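Local atomic coordinates of ribonuclease H (Uncultured organism, PDB entry 3U3G), a protein that probably cleaves the RNA strand of RNA/DNA hybrids, as type 1 ribonucleases H do. Residues A[2-8]-A[22-28]; A[34-38]-A[55-59]; A[79-85]-A[115-119]; A[9-13]-A[131-136]. All blocks are in the same frame, centred on the assembly; numbering follows the deposited sequence.

Interaction 1: A[2-8]-A[22-28]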
# COMPACT_ATOMS: atom_id res chain seq x y z
N ASN A 2 -15.07 3.96 12.68
CA ASN A 2 -14.35 3.57 13.90
C ASN A 2 -13.05 2.84 13.63
O ASN A 2 -12.27 2.56 14.54
CB ASN A 2 -15.23 2.69 14.80
CG ASN A 2 -16.58 3.31 15.09
OD1 ASN A 2 -17.55 2.60 15.35
ND2 ASN A 2 -16.61 4.64 15.20
N LYS A 3 -12.86 2.41 12.39
CA LYS A 3 -11.58 1.88 11.97
C LYS A 3 -11.39 2.20 10.52
O LYS A 3 -12.37 2.39 9.79
CB LYS A 3 -11.52 0.36 12.17
CG LYS A 3 -10.12 -0.23 11.98
CD LYS A 3 -10.13 -1.75 12.01
CE LYS A 3 -10.99 -2.28 13.15
NZ LYS A 3 -10.46 -3.57 13.68
N ILE A 4 -10.14 2.38 10.14
CA ILE A 4 -9.77 2.58 8.75
C ILE A 4 -8.99 1.36 8.28
O ILE A 4 -7.99 0.99 8.89
CB ILE A 4 -8.94 3.86 8.57
CG1 ILE A 4 -9.81 5.09 8.87
CG2 ILE A 4 -8.39 3.95 7.15
CD1 ILE A 4 -9.02 6.42 8.88
N ILE A 5 -9.52 0.67 7.28
CA ILE A 5 -8.89 -0.52 6.73
C ILE A 5 -8.37 -0.21 5.34
O ILE A 5 -9.11 0.26 4.47
CB ILE A 5 -9.90 -1.71 6.64
CG1 ILE A 5 -10.44 -2.04 8.04
CG2 ILE A 5 -9.21 -2.94 6.04
CD1 ILE A 5 -11.65 -2.94 8.01
N ILE A 6 -7.08 -0.45 5.14
CA ILE A 6 -6.40 -0.12 3.89
C ILE A 6 -5.95 -1.41 3.22
O ILE A 6 -5.48 -2.32 3.91
CB ILE A 6 -5.15 0.75 4.17
CG1 ILE A 6 -5.54 2.07 4.86
CG2 ILE A 6 -4.41 1.04 2.88
CD1 ILE A 6 -4.36 2.87 5.37
N TYR A 7 -6.20 -1.54 1.92
CA TYR A 7 -5.60 -2.60 1.11
C TYR A 7 -4.65 -1.94 0.12
O TYR A 7 -5.02 -0.95 -0.53
CB TYR A 7 -6.66 -3.35 0.29
CG TYR A 7 -7.78 -3.94 1.12
CD1 TYR A 7 -8.74 -3.12 1.71
CD2 TYR A 7 -7.80 -5.30 1.42
CE1 TYR A 7 -9.78 -3.65 2.46
CE2 TYR A 7 -8.82 -5.84 2.19
CZ TYR A 7 -9.78 -5.01 2.74
OH TYR A 7 -10.77 -5.53 3.57
N THR A 8 -3.46 -2.49 -0.04
CA THR A 8 -2.56 -1.96 -1.06
C THR A 8 -2.05 -3.05 -1.97
O THR A 8 -1.96 -4.21 -1.57
CB THR A 8 -1.35 -1.21 -0.47
OG1 THR A 8 -0.48 -2.13 0.20
CG2 THR A 8 -1.80 -0.12 0.52
N GLY A 22 -2.26 0.51 -6.35
CA GLY A 22 -3.68 0.48 -6.01
C GLY A 22 -3.84 0.53 -4.50
O GLY A 22 -3.11 -0.13 -3.77
N VAL A 23 -4.73 1.40 -4.04
CA VAL A 23 -5.06 1.52 -2.63
C VAL A 23 -6.58 1.53 -2.51
O VAL A 23 -7.27 2.28 -3.22
CB VAL A 23 -4.52 2.83 -2.04
CG1 VAL A 23 -4.87 2.94 -0.56
CG2 VAL A 23 -2.99 2.98 -2.28
N VAL A 24 -7.12 0.69 -1.63
CA VAL A 24 -8.53 0.72 -1.28
C VAL A 24 -8.62 1.01 0.21
O VAL A 24 -7.91 0.39 1.02
CB VAL A 24 -9.22 -0.64 -1.55
CG1 VAL A 24 -10.69 -0.59 -1.14
CG2 VAL A 24 -9.06 -1.05 -3.01
N ILE A 25 -9.46 1.96 0.58
CA ILE A 25 -9.67 2.29 1.98
C ILE A 25 -11.13 2.15 2.33
O ILE A 25 -12.00 2.66 1.60
CB ILE A 25 -9.21 3.73 2.31
CG1 ILE A 25 -7.82 3.98 1.72
CG2 ILE A 25 -9.25 3.97 3.83
CD1 ILE A 25 -7.20 5.31 2.12
N THR A 26 -11.41 1.37 3.36
CA THR A 26 -12.79 1.17 3.83
C THR A 26 -12.93 1.54 5.29
O THR A 26 -11.95 1.60 6.04
CB THR A 26 -13.30 -0.29 3.62
OG1 THR A 26 -12.81 -1.14 4.67
CG2 THR A 26 -12.88 -0.84 2.25
N ASP A 27 -14.17 1.62 5.75
CA ASP A 27 -14.42 1.65 7.18
C ASP A 27 -14.63 0.24 7.72
O ASP A 27 -14.44 -0.76 7.01
CB ASP A 27 -15.60 2.59 7.52
CG ASP A 27 -16.94 2.08 7.02
OD1 ASP A 27 -17.08 0.91 6.61
OD2 ASP A 27 -17.90 2.86 7.11
N GLU A 28 -14.98 0.17 9.00
CA GLU A 28 -15.11 -1.10 9.70
C GLU A 28 -16.30 -1.92 9.21
O GLU A 28 -16.39 -3.11 9.50
CB GLU A 28 -15.22 -0.85 11.21
CG GLU A 28 -16.56 -0.29 11.66
CD GLU A 28 -16.69 1.24 11.52
OE1 GLU A 28 -15.76 1.89 10.99
OE2 GLU A 28 -17.78 1.79 11.83
O HOH W 1 -19.39 0.72 13.65
O HOH W 2 -12.84 -3.91 4.45
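The Y7 ring lies along the neighbouring strand, overlapping V24 (CD1 to V24 CB 4.1 Å) and reaching T26 (CE1 to T26 CG2 4.2 Å). The two segments belong to the antiparallel β-hairpin that opens the RNase H fold; strand 3-8 and strand 22-26 run at 162° with axes 4.6 Å apart. Two hydrogen-bonded pairs fix the register. In I5-T26, I5 N donates to T26 O (2.9 Å) and T26 N to I5 O (2.8 Å); in Y7-V24, Y7 N donates to V24 O (2.7 Å) and V24 N to Y7 O (2.9 Å). The non-hydrogen-bonded pairs I6-I25 and T8-V23 alternate with them, and CA-H...O contacts such as V23 CA to Y7 O (3.2 Å) line the same seam. This alternation sorts the side chains: I5, Y7, V24 and T26 share one face, whereas I6, T8, V23 and I25 share the other, where I6 CG2 meets V23 CG1 at 4.0 Å and helix 45-60 covers I6 and T8 through A56. At the open end E28 curls back, its OE1 accepting from N2 N (2.8 Å) and, at greater length, from K3 N (3.3 Å), while K3 NZ pairs with E71. On the Y7 face, water 2 bridges the strands, 2.8 Å from Y7 OH and donating to T26 OG1 at 2.8 Å.

Interaction 2: A[34-38]-A[55-59]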
# COMPACT_ATOMS: atom_id res chain seq x y z
N HIS A 34 -12.23 5.47 0.07
CA HIS A 34 -11.32 6.03 -0.93
C HIS A 34 -10.76 4.91 -1.78
O HIS A 34 -10.63 3.76 -1.31
CB HIS A 34 -10.16 6.79 -0.24
CG HIS A 34 -9.26 7.49 -1.20
ND1 HIS A 34 -9.63 8.65 -1.86
CD2 HIS A 34 -8.01 7.20 -1.62
CE1 HIS A 34 -8.66 8.99 -2.70
NE2 HIS A 34 -7.67 8.12 -2.58
N GLU A 35 -10.45 5.23 -3.04
CA GLU A 35 -9.59 4.39 -3.87
C GLU A 35 -8.52 5.25 -4.53
O GLU A 35 -8.83 6.32 -5.05
CB GLU A 35 -10.42 3.68 -4.94
CG GLU A 35 -11.48 2.72 -4.39
CD GLU A 35 -12.20 1.94 -5.47
OE1 GLU A 35 -12.21 2.39 -6.64
OE2 GLU A 35 -12.77 0.88 -5.14
N SER A 36 -7.31 4.71 -4.63
CA SER A 36 -6.26 5.32 -5.46
C SER A 36 -5.85 4.32 -6.54
O SER A 36 -5.60 3.14 -6.24
CB SER A 36 -5.06 5.65 -4.59
OG SER A 36 -5.38 6.68 -3.65
N SER A 37 -5.68 4.80 -7.76
CA SER A 37 -5.18 3.99 -8.87
C SER A 37 -4.25 4.88 -9.68
O SER A 37 -4.68 5.92 -10.16
CB SER A 37 -6.37 3.57 -9.75
OG SER A 37 -5.92 2.97 -10.95
N ALA A 38 -2.96 4.56 -9.72
CA ALA A 38 -2.00 5.47 -10.33
C ALA A 38 -0.92 4.74 -11.11
O ALA A 38 -0.40 3.72 -10.66
CB ALA A 38 -1.37 6.37 -9.27
N ARG A 55 1.94 5.72 -0.96
CA ARG A 55 0.75 6.42 -1.41
C ARG A 55 -0.41 6.26 -0.45
O ARG A 55 -1.08 7.25 -0.13
CB ARG A 55 0.35 5.95 -2.81
CG ARG A 55 -1.03 6.43 -3.27
CD ARG A 55 -1.16 7.96 -3.40
NE ARG A 55 -2.48 8.35 -3.94
CZ ARG A 55 -2.75 8.43 -5.24
NH1 ARG A 55 -3.99 8.67 -5.64
NH2 ARG A 55 -1.78 8.29 -6.13
N ALA A 56 -0.59 5.07 0.12
CA ALA A 56 -1.63 4.92 1.15
C ALA A 56 -1.40 5.81 2.36
O ALA A 56 -2.33 6.42 2.88
CB ALA A 56 -1.77 3.46 1.57
N LEU A 57 -0.14 5.90 2.79
CA LEU A 57 0.21 6.79 3.91
C LEU A 57 -0.02 8.28 3.59
O LEU A 57 -0.43 9.04 4.48
CB LEU A 57 1.65 6.55 4.36
CG LEU A 57 1.83 5.16 4.97
CD1 LEU A 57 3.32 4.87 5.09
CD2 LEU A 57 1.18 5.08 6.36
N GLU A 58 0.16 8.66 2.33
CA GLU A 58 -0.18 10.00 1.87
C GLU A 58 -1.69 10.22 1.86
O GLU A 58 -2.18 11.25 2.35
CB GLU A 58 0.42 10.22 0.48
CG GLU A 58 -0.08 11.43 -0.29
CD GLU A 58 0.71 12.68 -0.01
OE1 GLU A 58 1.40 12.72 1.04
OE2 GLU A 58 0.45 13.69 -0.72
N ASP A 59 -2.42 9.26 1.32
CA ASP A 59 -3.88 9.34 1.28
C ASP A 59 -4.41 9.57 2.69
O ASP A 59 -5.34 10.35 2.89
CB ASP A 59 -4.46 8.03 0.75
CG ASP A 59 -4.19 7.82 -0.73
OD1 ASP A 59 -4.05 8.80 -1.49
OD2 ASP A 59 -4.35 6.66 -1.17
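R55, S36 and D59 account for most of the 193 Å² buried here, and together they form a polar seam between edge strand 32-41 and helix 45-60, which packs across one face of the RNase H sheet. The segment axes come no closer than 10.0 Å and the nearest CA pair, S36 and A56, is 8.1 Å apart, so side chains rather than backbone make the contact. S36 is the pivot. Its OG donates to D59 OD2 at 2.7 Å and accepts from H34 NE2 at 2.9 Å, which ties two residues of the same strand face to the helix. D59 in turn holds R55, one helical turn earlier, by a salt bridge from R55 NE to D59 OD1 (2.9 Å); its two carboxylate oxygens thus serve strand and helix separately. Held this way, the R55 guanidinium lies with one face over S36 CB, and its NH2 comes within 3.7 Å of A38 CB. Strand alternation explains the selection: the CA-to-CB bonds of H34, S36 and A38 point toward the helix, while E35 and S37 point away, to the face covered by helix 125-139, where E35 forms a salt bridge with R126. A56 turns sideways, over V23, I6 and T8 of the inner strands. At the margin of the seam, H34 CD2 sits 3.7 Å from D59 OD2.

Interaction 3: A[79-85]-A[115-119]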
# COMPACT_ATOMS: atom_id res chain seq x y z
N GLU A 79 2.99 -11.94 2.09
CA GLU A 79 3.41 -12.24 3.44
C GLU A 79 4.81 -11.68 3.71
O GLU A 79 5.09 -11.16 4.79
CB GLU A 79 3.34 -13.74 3.76
CG GLU A 79 3.62 -13.99 5.23
CD GLU A 79 3.42 -15.42 5.67
OE1 GLU A 79 3.04 -16.27 4.85
OE2 GLU A 79 3.59 -15.66 6.89
N LEU A 80 5.70 -11.80 2.72
CA LEU A 80 7.04 -11.26 2.86
C LEU A 80 7.03 -9.78 3.21
O LEU A 80 7.68 -9.35 4.15
CB LEU A 80 7.84 -11.49 1.58
CG LEU A 80 9.24 -10.87 1.56
CD1 LEU A 80 10.10 -11.49 2.64
CD2 LEU A 80 9.87 -11.07 0.20
N ILE A 81 6.26 -8.99 2.47
CA ILE A 81 6.27 -7.56 2.71
C ILE A 81 5.64 -7.22 4.06
O ILE A 81 6.15 -6.38 4.79
CB ILE A 81 5.61 -6.78 1.57
CG1 ILE A 81 6.45 -6.95 0.30
CG2 ILE A 81 5.52 -5.30 1.94
CD1 ILE A 81 5.79 -6.39 -0.94
N VAL A 82 4.62 -7.96 4.45
CA VAL A 82 4.06 -7.78 5.79
C VAL A 82 5.08 -8.05 6.88
O VAL A 82 5.27 -7.24 7.79
CB VAL A 82 2.81 -8.66 5.98
CG1 VAL A 82 2.38 -8.65 7.44
CG2 VAL A 82 1.67 -8.17 5.10
N ARG A 83 5.83 -9.15 6.75
CA ARG A 83 6.83 -9.47 7.76
C ARG A 83 7.96 -8.46 7.78
O ARG A 83 8.55 -8.20 8.83
CB ARG A 83 7.35 -10.89 7.59
CG ARG A 83 6.29 -12.00 7.69
CD ARG A 83 5.41 -11.94 8.94
NE ARG A 83 4.28 -12.85 8.75
CZ ARG A 83 3.00 -12.57 9.02
NH1 ARG A 83 2.62 -11.45 9.66
NH2 ARG A 83 2.07 -13.43 8.63
N GLN A 84 8.32 -7.95 6.61
CA GLN A 84 9.32 -6.88 6.51
C GLN A 84 8.84 -5.63 7.23
O GLN A 84 9.54 -5.07 8.07
CB GLN A 84 9.62 -6.57 5.05
CG GLN A 84 10.45 -7.65 4.36
CD GLN A 84 10.62 -7.42 2.87
OE1 GLN A 84 9.84 -6.69 2.23
NE2 GLN A 84 11.56 -8.14 2.29
N MET A 85 7.60 -5.23 6.93
CA MET A 85 7.04 -4.02 7.52
C MET A 85 6.88 -4.11 9.03
O MET A 85 7.05 -3.12 9.74
CB MET A 85 5.70 -3.68 6.85
CG MET A 85 5.80 -3.25 5.39
SD MET A 85 6.77 -1.74 5.18
CE MET A 85 7.49 -2.03 3.57
N VAL A 115 -1.31 -1.17 12.09
CA VAL A 115 -0.95 -2.59 12.05
C VAL A 115 -1.03 -3.15 10.65
O VAL A 115 -1.74 -2.62 9.81
CB VAL A 115 -1.77 -3.45 13.01
CG1 VAL A 115 -1.55 -3.01 14.44
CG2 VAL A 115 -3.23 -3.40 12.65
N PHE A 116 -0.19 -4.14 10.38
CA PHE A 116 -0.16 -4.83 9.10
C PHE A 116 -0.75 -6.24 9.23
O PHE A 116 -0.52 -6.93 10.24
CB PHE A 116 1.28 -4.95 8.59
CG PHE A 116 1.91 -3.63 8.24
CD1 PHE A 116 1.87 -3.17 6.93
CD2 PHE A 116 2.63 -2.91 9.17
CE1 PHE A 116 2.43 -1.95 6.59
CE2 PHE A 116 3.18 -1.67 8.84
CZ PHE A 116 3.07 -1.20 7.55
N VAL A 117 -1.49 -6.66 8.21
CA VAL A 117 -2.14 -7.96 8.21
C VAL A 117 -1.95 -8.63 6.86
O VAL A 117 -2.21 -8.03 5.82
CB VAL A 117 -3.65 -7.83 8.48
CG1 VAL A 117 -4.35 -9.16 8.30
CG2 VAL A 117 -3.89 -7.29 9.88
N HIS A 118 -1.46 -9.87 6.87
CA HIS A 118 -1.31 -10.66 5.65
C HIS A 118 -2.63 -11.33 5.30
O HIS A 118 -3.23 -11.98 6.15
CB HIS A 118 -0.20 -11.70 5.83
CG HIS A 118 -0.23 -12.80 4.81
ND1 HIS A 118 -0.20 -12.57 3.45
CD2 HIS A 118 -0.12 -14.14 4.97
CE1 HIS A 118 -0.25 -13.74 2.82
NE2 HIS A 118 -0.13 -14.70 3.71
N ILE A 119 -3.17 -11.02 4.13
CA ILE A 119 -4.40 -11.65 3.64
C ILE A 119 -4.09 -12.49 2.39
O ILE A 119 -3.13 -12.22 1.68
CB ILE A 119 -5.46 -10.57 3.31
CG1 ILE A 119 -4.91 -9.57 2.27
CG2 ILE A 119 -5.87 -9.84 4.58
CD1 ILE A 119 -5.97 -8.62 1.70
O HOH W 3 -0.44 -11.15 9.34
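This is a largely apolar helix-on-strand contact near the surface, within the β-α-β crossover that links the adjacent parallel strands 71-76 and 115-118. Short helix 79-85 runs at 157° to strand 115-118, with axes 7.9 Å apart, and no direct hydrogen bond joins the two segments. Two CH-pi contacts mark the ends: E79 CB stands over the face of the H118 ring, 3.5 Å from its centroid, and M85 CB over the F116 ring, 3.6 Å from the centroid. M85 SD, 5.1 Å from the F116 centroid and oblique to the ring, adds a Met-aromatic contact before the side chain runs on toward F100 and I103 of helix 94-110. Between them V82 fills the middle, with CG1 4.0 Å from F116 CB and CG2 3.9 Å from H118 CA. R83 forms a salt bridge with E79 (NH2 to OE2 3.2 Å), while its NH1 bonds Q86 and also donates to water 3 (3.1 Å), which accepts from H118 N at 3.0 Å.

Interaction 4: A[9-13]-A[131-136]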
# COMPACT_ATOMS: atom_id res chain seq x y z
N ASP A 9 -1.72 -2.67 -3.19
CA ASP A 9 -1.00 -3.54 -4.11
C ASP A 9 -0.21 -2.67 -5.08
O ASP A 9 -0.55 -1.51 -5.33
CB ASP A 9 -2.00 -4.43 -4.88
CG ASP A 9 -1.34 -5.66 -5.50
OD1 ASP A 9 -0.20 -6.01 -5.16
OD2 ASP A 9 -2.00 -6.31 -6.35
N GLY A 10 0.87 -3.24 -5.61
CA GLY A 10 1.63 -2.60 -6.67
C GLY A 10 2.12 -3.67 -7.61
O GLY A 10 2.33 -4.82 -7.21
N GLY A 11 2.30 -3.31 -8.87
CA GLY A 11 2.79 -4.26 -9.85
C GLY A 11 3.54 -3.57 -10.97
O GLY A 11 3.26 -2.41 -11.29
N ALA A 12 4.39 -4.30 -11.63
CA ALA A 12 5.02 -3.85 -12.85
C ALA A 12 4.95 -4.93 -13.96
O ALA A 12 5.02 -6.07 -13.70
CB ALA A 12 6.46 -3.49 -12.58
N ARG A 13 4.93 -4.47 -15.18
CA ARG A 13 4.90 -5.33 -16.35
C ARG A 13 6.30 -5.38 -16.92
O ARG A 13 6.63 -4.67 -17.81
CB ARG A 13 3.89 -4.80 -17.36
CG ARG A 13 2.56 -4.78 -16.78
CD ARG A 13 1.46 -4.84 -17.75
NE ARG A 13 0.17 -4.84 -17.08
CZ ARG A 13 -0.93 -4.33 -17.58
NH1 ARG A 13 -0.90 -3.81 -18.77
NH2 ARG A 13 -2.01 -4.32 -16.87
N VAL A 131 -4.34 -1.43 -9.80
CA VAL A 131 -3.01 -1.43 -10.41
C VAL A 131 -3.13 -1.59 -11.93
O VAL A 131 -2.56 -0.83 -12.70
CB VAL A 131 -2.14 -2.59 -9.84
CG1 VAL A 131 -0.86 -2.77 -10.67
CG2 VAL A 131 -1.81 -2.34 -8.38
N ASN A 132 -3.87 -2.61 -12.34
CA ASN A 132 -3.93 -2.96 -13.75
C ASN A 132 -4.73 -1.95 -14.57
O ASN A 132 -4.37 -1.65 -15.71
CB ASN A 132 -4.49 -4.37 -13.92
CG ASN A 132 -3.46 -5.44 -13.58
OD1 ASN A 132 -3.57 -6.12 -12.57
ND2 ASN A 132 -2.36 -5.45 -14.33
N GLU A 133 -5.70 -1.30 -13.94
CA GLU A 133 -6.43 -0.21 -14.57
C GLU A 133 -5.49 0.95 -14.91
O GLU A 133 -5.51 1.48 -16.03
CB GLU A 133 -7.55 0.26 -13.64
CG GLU A 133 -8.49 1.31 -14.20
CD GLU A 133 -9.56 1.74 -13.20
OE1 GLU A 133 -9.88 0.95 -12.29
OE2 GLU A 133 -9.99 2.91 -13.25
N ALA A 134 -4.63 1.30 -13.96
CA ALA A 134 -3.69 2.39 -14.13
C ALA A 134 -2.68 2.07 -15.22
O ALA A 134 -2.38 2.92 -16.05
CB ALA A 134 -2.98 2.71 -12.82
N ILE A 135 -2.11 0.86 -15.20
CA ILE A 135 -1.14 0.49 -16.23
C ILE A 135 -1.77 0.43 -17.62
O ILE A 135 -1.25 1.02 -18.57
CB ILE A 135 -0.41 -0.83 -15.91
CG1 ILE A 135 0.34 -0.72 -14.58
CG2 ILE A 135 0.58 -1.17 -17.02
CD1 ILE A 135 0.82 -2.06 -14.06
N ASP A 136 -2.95 -0.19 -17.71
CA ASP A 136 -3.63 -0.31 -19.00
C ASP A 136 -3.88 1.08 -19.56
O ASP A 136 -3.79 1.30 -20.78
CB ASP A 136 -4.97 -1.04 -18.85
CG ASP A 136 -4.82 -2.53 -18.63
OD1 ASP A 136 -3.73 -3.07 -18.89
OD2 ASP A 136 -5.82 -3.15 -18.23
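Both terminal nitrogens of R13 converge on one oxygen of D136: NH1 and NH2 each donate to D136 OD1 at 2.9 Å, with N-H...O angles of 146° and 145°, and the opposite charges make this a salt bridge. The D136 oxygen lies near the guanidinium plane, which exposes one face of the group to I135, whose CG2 is 3.5 Å from R13 NH1. R13 thus reaches along the flank of the helix, making a charged and an apolar contact at once, and it contributes the largest covered area of any residue here, 105 Å². Further in, the contact becomes that of the RNase H fold's C-terminal helix 125-139 against the central strand 3-12, on the sheet face opposite helix 45-60; the segment axes run at 38° and approach to 8.7 Å. I135 CD1 reaches G11 O at 3.7 Å. V131, one turn earlier, presses on the backbone itself, with CG1 3.7 Å from G11 N and CG2 3.9 Å from G10 CA and 3.4 Å from D9 O. A CB built on G11 would stand only 3.4 Å from V131 CG1, so the close approach depends on the missing side chain. D9 points toward the helix, its CB 4.1 Å from V131 CG2, and its carboxylate gathers with E49, D77 and D128, consistent with the acidic active-site cluster of RNases H.

All four contacts are tied to one mixed sheet, ordered 32-41, 17-26, 3-12, 71-76, 115-118. Interactions 1 and 4 share strand 3-12, with centres about 19 Å apart, and G22 N to D9 O (2.8 Å) joins them. The centre of interaction 2 lies about 10 Å from that of interaction 1, across the next strand pair, linked by S36 N to V23 O (2.8 Å). Interactions 2 and 3 sit on opposite sides of the chain's centre, with centres about 18 Å apart and nearest atoms about 7 Å apart. Along the chain, 1, 2 and 3 follow in series, whereas interaction 4 pairs residues 9-13 with 131-136 and so encloses 2 and 3. The C-terminal helix thus returns to the first strand, and helices cover both sheet faces.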